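Local coordinates for protein SsfX3 (Streptomyces sp. SF2575, PDB 3SKV) that probably transfers a salicylyl group onto a tetracycline intermediate, acting as a GDSL/SGNH-type acyltransferase in a tetracycline biosynthetic pathway, at residues A[49-54]-A[58-63]; A[199-204]-A[362-367]; A[261-266]-A[312-317]. The protein carries 1 engineered substitution. All blocks are in the same frame, centred on the assembly; numbering follows the deposited sequence.

Interaction 1: A[49-54]-A[58-63]; sequences SLQDRD and APWRAP
S49 and W60 exchange two backbone hydrogen bonds, the shorter running from W60 N to S49 O at 2.8 Å. Two residues on, Q51 and A58 form a second hydrogen-bonded pair, and both of its bonds are nearly straight, 177° from Q51 N to A58 O. Between them L50 faces P59 as a non-hydrogen-bonded pair, where L50 CA rests 3.6 Å from A58 O as a C-H...O contact.

The tight side is the one carrying S49, Q51, A58 and W60. S49 turns OG between its own N and carbonyl carbon (chi1 60°), and from there the hydroxyl donates to A62 O at 2.9 Å. H64 N bonds to the same OG, tying the end of the hairpin to the chain that follows it. Q51 is extended, CG anti to N, and crosses the indole of W60. Its CB is 3.4 Å from W60 NE1, while OE1 takes a weak bond from NE1 at 3.3 Å. OE1 lies at the ring edge near its plane, but the amide stands almost upright to the indole, 79° between planes. A67 and L79 also pack on W60.

The other face is looser: L50 CD2 meets P59 CB at 4.1 Å, and L50 is largely in solvent although P59 is buried. Toward the turn, the pairing across the two segments ends at Q51 and A58. It is that of an antiparallel beta hairpin, strands 49-53 and 56-60, a two-stranded sheet within the N-terminal jelly-roll part of the protein.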
loop_
_atom_site.group_PDB
_atom_site.type_symbol
_atom_site.label_atom_id
_atom_site.label_comp_id
_atom_site.label_asym_id
_atom_site.label_seq_id
_atom_site.Cartn_x
_atom_site.Cartn_y
_atom_site.Cartn_z
ATOM N N SER A 49 0.665 10.448 8.368
ATOM C CA SER A 49 0.143 11.577 9.130
ATOM C C SER A 49 -1.354 11.682 8.956
ATOM O O SER A 49 -1.907 11.056 8.045
ATOM C CB SER A 49 0.839 12.887 8.763
ATOM O OG SER A 49 0.662 13.187 7.398
ATOM N N LEU A 50 -2.017 12.436 9.859
ATOM C CA LEU A 50 -3.453 12.691 9.803
ATOM C C LEU A 50 -3.662 14.182 9.661
ATOM O O LEU A 50 -3.148 14.942 10.472
ATOM C CB LEU A 50 -4.194 12.113 11.031
ATOM C CG LEU A 50 -3.840 10.672 11.409
ATOM C CD1 LEU A 50 -4.141 10.400 12.857
ATOM C CD2 LEU A 50 -4.508 9.657 10.488
ATOM N N GLN A 51 -4.340 14.606 8.590
ATOM C CA GLN A 51 -4.607 16.023 8.288
ATOM C C GLN A 51 -6.002 16.410 8.741
ATOM O O GLN A 51 -6.986 15.833 8.303
ATOM C CB GLN A 51 -4.446 16.315 6.784
ATOM C CG GLN A 51 -4.657 17.779 6.434
ATOM C CD GLN A 51 -4.650 18.043 4.953
ATOM O OE1 GLN A 51 -5.450 17.491 4.186
ATOM N NE2 GLN A 51 -3.760 18.921 4.522
ATOM N N ASP A 52 -6.061 17.467 9.529
ATOM C CA ASP A 52 -7.260 18.067 10.111
ATOM C C ASP A 52 -7.633 19.250 9.240
ATOM O O ASP A 52 -6.914 20.246 9.225
ATOM C CB ASP A 52 -6.927 18.492 11.572
ATOM C CG ASP A 52 -7.889 19.406 12.313
ATOM O OD1 ASP A 52 -8.244 20.471 11.760
ATOM O OD2 ASP A 52 -8.138 19.153 13.520
ATOM N N ARG A 53 -8.729 19.142 8.494
ATOM C CA ARG A 53 -9.166 20.247 7.659
ATOM C C ARG A 53 -10.633 20.496 7.816
ATOM O O ARG A 53 -11.456 19.797 7.224
ATOM C CB ARG A 53 -8.746 20.059 6.184
ATOM C CG ARG A 53 -9.038 21.276 5.289
ATOM C CD ARG A 53 -8.519 21.117 3.867
ATOM N NE ARG A 53 -9.409 21.740 2.876
ATOM C CZ ARG A 53 -9.322 23.002 2.458
ATOM N NH1 ARG A 53 -8.391 23.812 2.950
ATOM N NH2 ARG A 53 -10.170 23.466 1.548
ATOM N N ASP A 54 -10.964 21.501 8.636
ATOM C CA ASP A 54 -12.329 22.000 8.875
ATOM C C ASP A 54 -13.359 20.935 9.272
ATOM O O ASP A 54 -14.408 20.849 8.664
ATOM C CB ASP A 54 -12.797 22.845 7.667
ATOM C CG ASP A 54 -11.929 24.063 7.388
ATOM O OD1 ASP A 54 -11.612 24.811 8.358
ATOM O OD2 ASP A 54 -11.578 24.282 6.206
ATOM N N ALA A 58 -8.234 13.576 7.217
ATOM C CA ALA A 58 -7.674 12.889 6.052
ATOM C C ALA A 58 -6.391 12.112 6.399
ATOM O O ALA A 58 -5.389 12.719 6.780
ATOM C CB ALA A 58 -7.375 13.891 4.953
ATOM N N PRO A 59 -6.372 10.782 6.269
ATOM C CA PRO A 59 -5.114 10.043 6.508
ATOM C C PRO A 59 -4.211 10.259 5.277
ATOM O O PRO A 59 -4.712 10.294 4.135
ATOM C CB PRO A 59 -5.558 8.571 6.626
ATOM C CG PRO A 59 -7.057 8.577 6.546
ATOM C CD PRO A 59 -7.449 9.862 5.856
ATOM N N TRP A 60 -2.900 10.481 5.512
ATOM C CA TRP A 60 -1.905 10.673 4.453
ATOM C C TRP A 60 -0.836 9.617 4.555
ATOM O O TRP A 60 -0.518 9.150 5.645
ATOM C CB TRP A 60 -1.259 12.058 4.528
ATOM C CG TRP A 60 -2.112 13.178 4.002
ATOM C CD1 TRP A 60 -3.237 13.698 4.576
ATOM C CD2 TRP A 60 -1.809 14.015 2.879
ATOM N NE1 TRP A 60 -3.705 14.756 3.827
ATOM C CE2 TRP A 60 -2.824 15.001 2.803
ATOM C CE3 TRP A 60 -0.761 14.041 1.939
ATOM C CZ2 TRP A 60 -2.839 15.982 1.802
ATOM C CZ3 TRP A 60 -0.784 15.004 0.939
ATOM C CH2 TRP A 60 -1.821 15.949 0.863
ATOM N N ARG A 61 -0.267 9.252 3.418
ATOM C CA ARG A 61 0.813 8.271 3.370
ATOM C C ARG A 61 2.197 8.934 3.210
ATOM O O ARG A 61 3.147 8.309 2.787
ATOM C CB ARG A 61 0.527 7.186 2.341
ATOM C CG ARG A 61 -0.594 6.264 2.797
ATOM C CD ARG A 61 -0.681 5.074 1.885
ATOM N NE ARG A 61 -1.123 5.473 0.558
ATOM C CZ ARG A 61 -0.609 5.029 -0.582
ATOM N NH1 ARG A 61 0.361 4.120 -0.572
ATOM N NH2 ARG A 61 -1.061 5.486 -1.740
ATOM N N ALA A 62 2.296 10.195 3.617
ATOM C CA ALA A 62 3.500 11.028 3.665
ATOM C C ALA A 62 3.197 12.205 4.628
ATOM O O ALA A 62 2.013 12.420 4.891
ATOM C CB ALA A 62 3.837 11.549 2.282
ATOM N N PRO A 63 4.196 12.947 5.197
ATOM C CA PRO A 63 3.858 14.060 6.131
ATOM C C PRO A 63 3.149 15.169 5.363
ATOM O O PRO A 63 3.799 15.788 4.541
ATOM C CB PRO A 63 5.225 14.525 6.657
ATOM C CG PRO A 63 6.172 13.461 6.285
ATOM C CD PRO A 63 5.657 12.805 5.050
#

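Interaction 2: A[199-204]-A[362-367]; sequences RGAASP and VGHEIF
H364 reaches from helix 361-377 to the loop 199-204 with its imidazole, and nearly everything that joins the two segments passes through that ring.

The polar link is one hydrogen bond, from H364 NE2 to R199 O, 2.8 Å long with 163° at the hydrogen. The oxygen sits at the ring edge, close to the imidazole plane. Seen from the carbonyl, though, the donor stands 36° above the carbonyl plane, so the bond is short and fairly straight without using a lone-pair direction. The other ring nitrogen is held too, by W208 N at the start of helix 208-216. With ND1 accepting from W208 N and NE2 donating to R199 O, the ring is fixed in rotation, consistent with a neutral imidazole.

The apolar link is a CH-pi contact. A201 CB lies over the ring, 3.9 Å from its centroid and only 8° off the normal. A201 CA adds to this, 3.6 Å from H364 CD2, and G200 C passes beside CD2 at the same distance. H364 CG is anti to its own carbonyl carbon, which swings the ring off the helix toward the loop. A leucine in place of H364 would probably leave R199 O and W208 N without their partner and A201 without a flat face beneath it.

S203 OG meanwhile bonds to D122 OD2 in strand 120-125, and the poorly ordered side chain of R199 lies by H358. A loop following strand 187-192 pinned to the C-terminal helix is consistent with the SGNH-hydrolase fold, where the nucleophile motif follows the first parallel strand and the histidine motif precedes the last helix.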
loop_
_atom_site.group_PDB
_atom_site.type_symbol
_atom_site.label_atom_id
_atom_site.label_comp_id
_atom_site.label_asym_id
_atom_site.label_seq_id
_atom_site.Cartn_x
_atom_site.Cartn_y
_atom_site.Cartn_z
ATOM N N ARG A 199 -5.954 -1.901 -8.225
ATOM C CA ARG A 199 -6.504 -2.341 -9.486
ATOM C C ARG A 199 -6.562 -3.876 -9.635
ATOM O O ARG A 199 -5.542 -4.576 -9.475
ATOM C CB ARG A 199 -5.779 -1.656 -10.652
ATOM C CG ARG A 199 -6.622 -1.606 -11.929
ATOM C CD ARG A 199 -7.458 -0.343 -12.029
ATOM N NE ARG A 199 -6.757 0.732 -12.735
ATOM C CZ ARG A 199 -5.997 1.658 -12.152
ATOM N NH1 ARG A 199 -5.813 1.647 -10.838
ATOM N NH2 ARG A 199 -5.406 2.595 -12.882
ATOM N N GLY A 200 -7.775 -4.364 -9.917
ATOM C CA GLY A 200 -8.053 -5.786 -10.109
ATOM C C GLY A 200 -8.313 -6.539 -8.817
ATOM O O GLY A 200 -8.797 -7.672 -8.852
ATOM N N ALA A 201 -8.002 -5.930 -7.660
ATOM C CA ALA A 201 -8.272 -6.605 -6.394
ATOM C C ALA A 201 -9.798 -6.641 -6.162
ATOM O O ALA A 201 -10.534 -5.735 -6.598
ATOM C CB ALA A 201 -7.552 -5.907 -5.247
ATOM N N ALA A 202 -10.271 -7.730 -5.538
ATOM C CA ALA A 202 -11.691 -7.925 -5.245
ATOM C C ALA A 202 -12.235 -6.774 -4.380
ATOM O O ALA A 202 -13.326 -6.260 -4.645
ATOM C CB ALA A 202 -11.894 -9.267 -4.559
ATOM N N SER A 203 -11.445 -6.331 -3.397
ATOM C CA SER A 203 -11.802 -5.250 -2.473
ATOM C C SER A 203 -10.524 -4.770 -1.742
ATOM O O SER A 203 -9.500 -5.451 -1.872
ATOM C CB SER A 203 -12.873 -5.742 -1.494
ATOM O OG SER A 203 -12.459 -6.855 -0.716
ATOM N N PRO A 204 -10.525 -3.643 -0.962
ATOM C CA PRO A 204 -9.246 -3.176 -0.335
ATOM C C PRO A 204 -8.454 -4.140 0.547
ATOM O O PRO A 204 -7.228 -4.021 0.619
ATOM C CB PRO A 204 -9.647 -1.907 0.431
ATOM C CG PRO A 204 -10.917 -1.464 -0.206
ATOM C CD PRO A 204 -11.620 -2.674 -0.717
ATOM N N VAL A 362 -7.981 -13.407 -8.362
ATOM C CA VAL A 362 -7.185 -14.620 -8.141
ATOM C C VAL A 362 -5.682 -14.275 -8.256
ATOM O O VAL A 362 -4.896 -14.696 -7.395
ATOM C CB VAL A 362 -7.636 -15.804 -9.028
ATOM C CG1 VAL A 362 -6.601 -16.927 -9.082
ATOM C CG2 VAL A 362 -8.965 -16.351 -8.547
ATOM N N GLY A 363 -5.331 -13.453 -9.264
ATOM C CA GLY A 363 -3.971 -12.969 -9.490
ATOM C C GLY A 363 -3.342 -12.300 -8.273
ATOM O O GLY A 363 -2.159 -12.541 -7.975
ATOM N N HIS A 364 -4.145 -11.473 -7.541
ATOM C CA HIS A 364 -3.727 -10.803 -6.300
ATOM C C HIS A 364 -3.438 -11.848 -5.190
ATOM O O HIS A 364 -2.480 -11.683 -4.438
ATOM C CB HIS A 364 -4.762 -9.764 -5.832
ATOM C CG HIS A 364 -4.615 -8.431 -6.498
ATOM N ND1 HIS A 364 -3.757 -7.455 -5.992
ATOM C CD2 HIS A 364 -5.216 -7.949 -7.611
ATOM C CE1 HIS A 364 -3.853 -6.434 -6.818
ATOM N NE2 HIS A 364 -4.729 -6.681 -7.803
ATOM N N GLU A 365 -4.200 -12.968 -5.161
ATOM C CA GLU A 365 -3.977 -14.045 -4.178
ATOM C C GLU A 365 -2.701 -14.799 -4.482
ATOM O O GLU A 365 -1.947 -15.075 -3.560
ATOM C CB GLU A 365 -5.154 -15.007 -4.091
ATOM C CG GLU A 365 -6.330 -14.437 -3.339
ATOM C CD GLU A 365 -7.557 -15.319 -3.388
ATOM O OE1 GLU A 365 -7.638 -16.260 -2.567
ATOM O OE2 GLU A 365 -8.440 -15.072 -4.242
ATOM N N ILE A 366 -2.452 -15.113 -5.766
ATOM C CA ILE A 366 -1.256 -15.810 -6.243
ATOM C C ILE A 366 0.003 -14.974 -5.960
ATOM O O ILE A 366 0.979 -15.505 -5.419
ATOM C CB ILE A 366 -1.403 -16.207 -7.748
ATOM C CG1 ILE A 366 -2.637 -17.110 -8.019
ATOM C CG2 ILE A 366 -0.107 -16.793 -8.335
ATOM C CD1 ILE A 366 -2.734 -18.352 -7.247
ATOM N N PHE A 367 -0.035 -13.670 -6.325
ATOM C CA PHE A 367 1.053 -12.711 -6.106
ATOM C C PHE A 367 1.459 -12.694 -4.613
ATOM O O PHE A 367 2.657 -12.767 -4.294
ATOM C CB PHE A 367 0.632 -11.295 -6.571
ATOM C CG PHE A 367 1.789 -10.336 -6.771
ATOM C CD1 PHE A 367 2.434 -9.757 -5.687
ATOM C CD2 PHE A 367 2.257 -10.037 -8.046
ATOM C CE1 PHE A 367 3.535 -8.904 -5.874
ATOM C CE2 PHE A 367 3.334 -9.155 -8.233
ATOM C CZ PHE A 367 3.972 -8.602 -7.150
#

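Interaction 3: A[261-266]-A[312-317]; sequences DGFVDF and REQVVK
Q314 meets two phenylalanines with different parts of its side chain, F266 with CB and F263 with CG and the amide nitrogen end. The chain bends at chi2 (-74°), which carries the amide across to F263. Q314 CG comes within 3.6 Å of F263 CE1, and Q314 NE2 approaches F263 CZ at the same distance. The two side chains run at about a right angle to one another, yet the amide and ring planes differ by only 26°. The amide nitrogen comes in obliquely at the far end of the ring, a van der Waals approach.

Both phenylalanines hold CG anti to the backbone N. With F263-D265 helical in backbone angles, the two rings therefore leave the chain on the same side, one turn apart, facing the helix. F266 slides past Q314 in the opposite direction, its ring 18° from the plane of the amide, which inserts between the levels of the two rings and runs roughly parallel to both. Q314 CB lies at the edge of the F266 ring, 3.7 Å from CD2. The next edge position goes to V315: its CG2 sits in the F266 ring plane 3.8 Å from CE2. The F266-V315 end of the contact is buried, the F263-Q314 end partly exposed.

Y311, just before the 312-317 segment, meets both rings edge-to-face. V315 continues inward to L270, L288 and Y332, while Q314 touches P267. The contact thus packs the start of helix 266-278 against helix 308-324, two crossover helices lying side by side on one face of the parallel sheet, over strands 286-290 and 330-333.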
loop_
_atom_site.group_PDB
_atom_site.type_symbol
_atom_site.label_atom_id
_atom_site.label_comp_id
_atom_site.label_asym_id
_atom_site.label_seq_id
_atom_site.Cartn_x
_atom_site.Cartn_y
_atom_site.Cartn_z
ATOM N N ASP A 261 15.094 7.230 -18.957
ATOM C CA ASP A 261 16.080 8.032 -18.255
ATOM C C ASP A 261 16.221 7.527 -16.821
ATOM O O ASP A 261 15.214 7.215 -16.150
ATOM C CB ASP A 261 15.561 9.480 -18.244
ATOM C CG ASP A 261 16.562 10.517 -17.843
ATOM O OD1 ASP A 261 17.312 10.979 -18.727
ATOM O OD2 ASP A 261 16.544 10.927 -16.663
ATOM N N GLY A 262 17.469 7.461 -16.368
ATOM C CA GLY A 262 17.776 7.038 -15.012
ATOM C C GLY A 262 18.722 5.871 -14.862
ATOM O O GLY A 262 19.082 5.554 -13.731
ATOM N N PHE A 263 19.143 5.222 -15.965
ATOM C CA PHE A 263 20.023 4.040 -15.893
ATOM C C PHE A 263 21.425 4.246 -15.307
ATOM O O PHE A 263 21.879 3.427 -14.504
ATOM C CB PHE A 263 20.102 3.288 -17.231
ATOM C CG PHE A 263 20.807 1.952 -17.111
ATOM C CD1 PHE A 263 20.217 0.891 -16.421
ATOM C CD2 PHE A 263 22.067 1.755 -17.671
ATOM C CE1 PHE A 263 20.860 -0.347 -16.313
ATOM C CE2 PHE A 263 22.701 0.503 -17.574
ATOM C CZ PHE A 263 22.084 -0.543 -16.903
ATOM N N VAL A 264 22.130 5.287 -15.757
ATOM C CA VAL A 264 23.494 5.605 -15.302
ATOM C C VAL A 264 23.533 5.853 -13.778
ATOM O O VAL A 264 24.393 5.305 -13.097
ATOM C CB VAL A 264 24.150 6.758 -16.133
ATOM C CG1 VAL A 264 25.539 7.111 -15.614
ATOM C CG2 VAL A 264 24.217 6.392 -17.612
ATOM N N ASP A 265 22.585 6.631 -13.258
ATOM C CA ASP A 265 22.517 6.970 -11.835
ATOM C C ASP A 265 21.899 5.918 -10.974
ATOM O O ASP A 265 22.064 5.970 -9.759
ATOM C CB ASP A 265 21.827 8.327 -11.624
ATOM C CG ASP A 265 22.605 9.478 -12.236
ATOM O OD1 ASP A 265 23.824 9.307 -12.491
ATOM O OD2 ASP A 265 22.009 10.557 -12.432
ATOM N N PHE A 266 21.197 4.970 -11.588
ATOM C CA PHE A 266 20.467 3.909 -10.906
ATOM C C PHE A 266 21.239 3.184 -9.767
ATOM O O PHE A 266 20.741 3.198 -8.627
ATOM C CB PHE A 266 19.837 2.931 -11.922
ATOM C CG PHE A 266 18.843 2.001 -11.287
ATOM C CD1 PHE A 266 17.548 2.431 -10.992
ATOM C CD2 PHE A 266 19.200 0.698 -10.967
ATOM C CE1 PHE A 266 16.632 1.567 -10.382
ATOM C CE2 PHE A 266 18.279 -0.173 -10.391
ATOM C CZ PHE A 266 17.004 0.263 -10.103
ATOM N N ARG A 312 17.201 -4.886 -13.805
ATOM C CA ARG A 312 17.154 -6.057 -12.904
ATOM C C ARG A 312 18.544 -6.490 -12.513
ATOM O O ARG A 312 18.775 -6.754 -11.337
ATOM C CB ARG A 312 16.405 -7.243 -13.526
ATOM C CG ARG A 312 14.924 -6.997 -13.752
ATOM C CD ARG A 312 14.140 -8.312 -13.613
ATOM N NE ARG A 312 12.738 -8.109 -13.975
ATOM C CZ ARG A 312 12.261 -8.133 -15.216
ATOM N NH1 ARG A 312 13.060 -8.430 -16.241
ATOM N NH2 ARG A 312 10.983 -7.870 -15.445
ATOM N N GLU A 313 19.488 -6.513 -13.495
ATOM C CA GLU A 313 20.883 -6.876 -13.250
ATOM C C GLU A 313 21.603 -5.903 -12.263
ATOM O O GLU A 313 22.432 -6.367 -11.482
ATOM C CB GLU A 313 21.637 -7.040 -14.567
ATOM C CG GLU A 313 22.800 -8.020 -14.495
ATOM C CD GLU A 313 23.803 -7.927 -15.636
ATOM O OE1 GLU A 313 23.454 -7.370 -16.704
ATOM O OE2 GLU A 313 24.941 -8.424 -15.464
ATOM N N GLN A 314 21.224 -4.587 -12.247
ATOM C CA GLN A 314 21.774 -3.566 -11.322
ATOM C C GLN A 314 21.279 -3.790 -9.901
ATOM O O GLN A 314 22.074 -3.646 -8.969
ATOM C CB GLN A 314 21.452 -2.118 -11.775
ATOM C CG GLN A 314 21.960 -1.766 -13.174
ATOM C CD GLN A 314 23.448 -1.551 -13.249
ATOM O OE1 GLN A 314 24.258 -2.414 -12.902
ATOM N NE2 GLN A 314 23.849 -0.416 -13.791
ATOM N N VAL A 315 19.974 -4.183 -9.736
ATOM C CA VAL A 315 19.390 -4.472 -8.428
ATOM C C VAL A 315 20.220 -5.599 -7.814
ATOM O O VAL A 315 20.699 -5.455 -6.676
ATOM C CB VAL A 315 17.844 -4.730 -8.432
ATOM C CG1 VAL A 315 17.339 -5.030 -7.032
ATOM C CG2 VAL A 315 17.066 -3.546 -9.013
ATOM N N VAL A 316 20.518 -6.637 -8.625
ATOM C CA VAL A 316 21.338 -7.783 -8.239
ATOM C C VAL A 316 22.735 -7.318 -7.808
ATOM O O VAL A 316 23.217 -7.750 -6.765
ATOM C CB VAL A 316 21.473 -8.859 -9.367
ATOM C CG1 VAL A 316 22.259 -10.062 -8.868
ATOM C CG2 VAL A 316 20.125 -9.302 -9.931
ATOM N N LYS A 317 23.407 -6.499 -8.643
ATOM C CA LYS A 317 24.767 -6.036 -8.381
ATOM C C LYS A 317 24.900 -5.244 -7.095
ATOM O O LYS A 317 25.861 -5.482 -6.355
ATOM C CB LYS A 317 25.371 -5.281 -9.581
ATOM C CG LYS A 317 25.822 -6.218 -10.712
ATOM C CD LYS A 317 26.547 -5.468 -11.833
ATOM C CE LYS A 317 26.839 -6.356 -13.029
ATOM N NZ LYS A 317 28.000 -7.265 -12.806
#

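Interaction 1 belongs to the N-terminal jelly-roll part, interactions 2 and 3 to the GDSL/SGNH part. No two of them touch: nearest atoms are about 11 Å apart for interactions 1 and 2, about 11 Å for 2 and 3, and about 19 Å for 1 and 3. Interactions 1 and 2 lie on opposite sides of the chain's centre, their own centres 27 Å apart. Interaction 3 is nested in the long loop that interaction 2 closes, with 29 Å between centres. H358, probably the family's conserved histidine, comes just ahead of helix 361-377, which carries H364 of interaction 2; interaction 3 lies outermost, its centre about 24 Å from that of the chain.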